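Local coordinates for Slr1257 protein (Synechocystis sp. PCC 6803 substr. Kazusa, PDB 1IIT) that probably acts as a ligand-gated ion channel of the glutamate-receptor type, this part being its ligand-binding core, which binds L-serine and L-glutamate, at residues E118-R123 against E157-D162. Residues are numbered along the deposited sequence; the frame is centred on the assembly and turned at random.
With SER (serine), chain B.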
loop_
_atom_site.group_PDB
_atom_site.type_symbol
_atom_site.label_atom_id
_atom_site.label_comp_id
_atom_site.label_asym_id
_atom_site.label_seq_id
_atom_site.Cartn_x
_atom_site.Cartn_y
_atom_site.Cartn_z
ATOM N N GLU A 118 25.766 -10.763 14.574
ATOM C CA GLU A 118 26.401 -9.583 13.988
ATOM C C GLU A 118 25.716 -9.251 12.663
ATOM O O GLU A 118 26.067 -9.810 11.621
ATOM C CB GLU A 118 27.891 -9.828 13.705
ATOM C CG GLU A 118 28.685 -10.520 14.803
ATOM C CD GLU A 118 28.779 -9.710 16.075
ATOM O OE1 GLU A 118 27.991 -9.983 17.006
ATOM O OE2 GLU A 118 29.652 -8.814 16.145
ATOM N N VAL A 119 24.738 -8.352 12.700
ATOM C CA VAL A 119 24.036 -7.973 11.478
ATOM C C VAL A 119 24.517 -6.638 10.934
ATOM O O VAL A 119 24.589 -5.651 11.664
ATOM C CB VAL A 119 22.519 -7.922 11.692
ATOM C CG1 VAL A 119 21.819 -7.468 10.414
ATOM C CG2 VAL A 119 22.013 -9.293 12.114
ATOM N N ALA A 120 24.897 -6.636 9.659
ATOM C CA ALA A 120 25.359 -5.432 8.975
ATOM C C ALA A 120 24.163 -4.724 8.333
ATOM O O ALA A 120 23.283 -5.369 7.765
ATOM C CB ALA A 120 26.380 -5.786 7.915
ATOM N N VAL A 121 24.131 -3.400 8.449
ATOM C CA VAL A 121 23.052 -2.592 7.886
ATOM C C VAL A 121 23.635 -1.332 7.261
ATOM O O VAL A 121 24.746 -0.917 7.593
ATOM C CB VAL A 121 22.012 -2.173 8.966
ATOM C CG1 VAL A 121 21.341 -3.390 9.554
ATOM C CG2 VAL A 121 22.674 -1.346 10.067
ATOM N N VAL A 122 22.911 -0.757 6.310
ATOM C CA VAL A 122 23.361 0.465 5.668
ATOM C C VAL A 122 22.766 1.632 6.457
ATOM O O VAL A 122 21.600 1.591 6.864
ATOM C CB VAL A 122 22.921 0.526 4.183
ATOM C CG1 VAL A 122 23.449 1.801 3.522
ATOM C CG2 VAL A 122 23.443 -0.703 3.444
ATOM N N ARG A 123 23.589 2.645 6.708
ATOM C CA ARG A 123 23.159 3.821 7.449
ATOM C C ARG A 123 21.948 4.487 6.791
ATOM O O ARG A 123 21.789 4.454 5.561
ATOM C CB ARG A 123 24.308 4.832 7.543
ATOM C CG ARG A 123 24.688 5.453 6.211
ATOM C CD ARG A 123 25.747 6.515 6.376
ATOM N NE ARG A 123 25.717 7.469 5.273
ATOM C CZ ARG A 123 24.823 8.447 5.166
ATOM N NH1 ARG A 123 23.891 8.605 6.093
ATOM N NH2 ARG A 123 24.850 9.257 4.122
ATOM N N GLU A 157 27.341 -11.959 10.372
ATOM C CA GLU A 157 26.706 -13.225 10.046
ATOM C C GLU A 157 25.538 -13.025 9.072
ATOM O O GLU A 157 24.907 -13.999 8.639
ATOM C CB GLU A 157 26.199 -13.883 11.326
ATOM C CG GLU A 157 27.269 -14.055 12.396
ATOM C CD GLU A 157 26.726 -14.686 13.658
ATOM O OE1 GLU A 157 26.480 -15.910 13.647
ATOM O OE2 GLU A 157 26.538 -13.955 14.656
ATOM N N ALA A 158 25.261 -11.764 8.736
ATOM C CA ALA A 158 24.162 -11.415 7.834
ATOM C C ALA A 158 24.161 -9.931 7.479
ATOM O O ALA A 158 24.852 -9.126 8.103
ATOM C CB ALA A 158 22.834 -11.782 8.475
ATOM N N VAL A 159 23.404 -9.588 6.439
ATOM C CA VAL A 159 23.252 -8.207 5.996
ATOM C C VAL A 159 21.745 -8.004 5.907
ATOM O O VAL A 159 21.056 -8.813 5.294
ATOM C CB VAL A 159 23.879 -7.963 4.594
ATOM C CG1 VAL A 159 23.586 -6.534 4.114
ATOM C CG2 VAL A 159 25.377 -8.193 4.634
ATOM N N MET A 160 21.226 -6.991 6.596
ATOM C CA MET A 160 19.792 -6.703 6.557
ATOM C C MET A 160 19.564 -5.525 5.623
ATOM O O MET A 160 20.151 -4.459 5.796
ATOM C CB MET A 160 19.252 -6.374 7.945
ATOM C CG MET A 160 17.738 -6.398 8.011
ATOM S SD MET A 160 17.102 -5.861 9.602
ATOM C CE MET A 160 17.267 -7.352 10.572
ATOM N N PHE A 161 18.713 -5.729 4.625
ATOM C CA PHE A 161 18.426 -4.694 3.636
ATOM C C PHE A 161 17.186 -5.107 2.857
ATOM O O PHE A 161 16.706 -6.232 2.999
ATOM C CB PHE A 161 19.623 -4.561 2.689
ATOM C CG PHE A 161 19.651 -3.279 1.904
ATOM C CD1 PHE A 161 20.176 -2.119 2.462
ATOM C CD2 PHE A 161 19.159 -3.229 0.601
ATOM C CE1 PHE A 161 20.212 -0.931 1.736
ATOM C CE2 PHE A 161 19.193 -2.045 -0.126
ATOM C CZ PHE A 161 19.720 -0.896 0.442
ATOM N N ASP A 162 16.655 -4.185 2.060
ATOM C CA ASP A 162 15.476 -4.438 1.229
ATOM C C ASP A 162 15.696 -5.697 0.388
ATOM O O ASP A 162 16.686 -5.806 -0.326
ATOM C CB ASP A 162 15.211 -3.245 0.300
ATOM C CG ASP A 162 14.932 -1.959 1.060
ATOM O OD1 ASP A 162 13.856 -1.364 0.844
ATOM O OD2 ASP A 162 15.786 -1.539 1.874
HETATM N N SER B . 13.758 1.249 1.487
HETATM C CA SER B . 14.917 1.705 2.305
HETATM C C SER B . 14.482 2.821 3.240
HETATM O O SER B . 13.508 3.510 2.898
HETATM C CB SER B . 16.042 2.198 1.397
HETATM O OG SER B . 16.470 1.162 0.541
HETATM O OXT SER B . 15.116 3.000 4.292
HETATM O O HOH W 1 20.355 -1.700 5.604
#
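E118 and E157 meet where two parallel strands begin to pair, E157 just ahead of strand 158-162, and grip each other twice. The backbone N of E157 bonds to E118 O at 2.8 Å, in the plane of that carbonyl, and the E157 side chain, extended beyond CG, reaches back so that its OE2 accepts from E118 N at 3.3 Å. That longer bond arrives on the anti side of the carboxylate, 24° out of its plane. Meanwhile E118 bends at chi2 and carries its own carboxylate off, leaving OE1 4.8 Å from E157 OE2, an approach of like charges without contact. An alanine in place of E157 would keep the backbone bond but would probably leave E118 N without its carboxylate mate. Further along, A120 takes the central bonds: its N gives a nearly straight one to A158 O, and its O receives M160 N at 2.9 Å. M160 CB lies 3.7 Å from V119 CG1 because the backbone directs it to the face that carries V119 and V121, and it also packs against V121 CG1, which lies alongside; helix 126-133 covers this face through A127 and W130. Past this point the strands diverge, and a water bridges instead, accepting from V122 N and donating to M160 O. Beyond the water, V122 CG2 comes obliquely to the F161 ring, 3.7 Å from CE1. The ring's CZ lies near the hydroxyl of the bound serine. The next residue, D162, accepts from the serine N on its OD1 at 2.7 Å. With helices 126-133 and 144-152 and strand 137-141 in the intervening chain, this parallel pairing belongs to the alpha/beta lobe of a periplasmic-binding-protein fold, its C-terminal strand ends facing the interlobe ligand cleft.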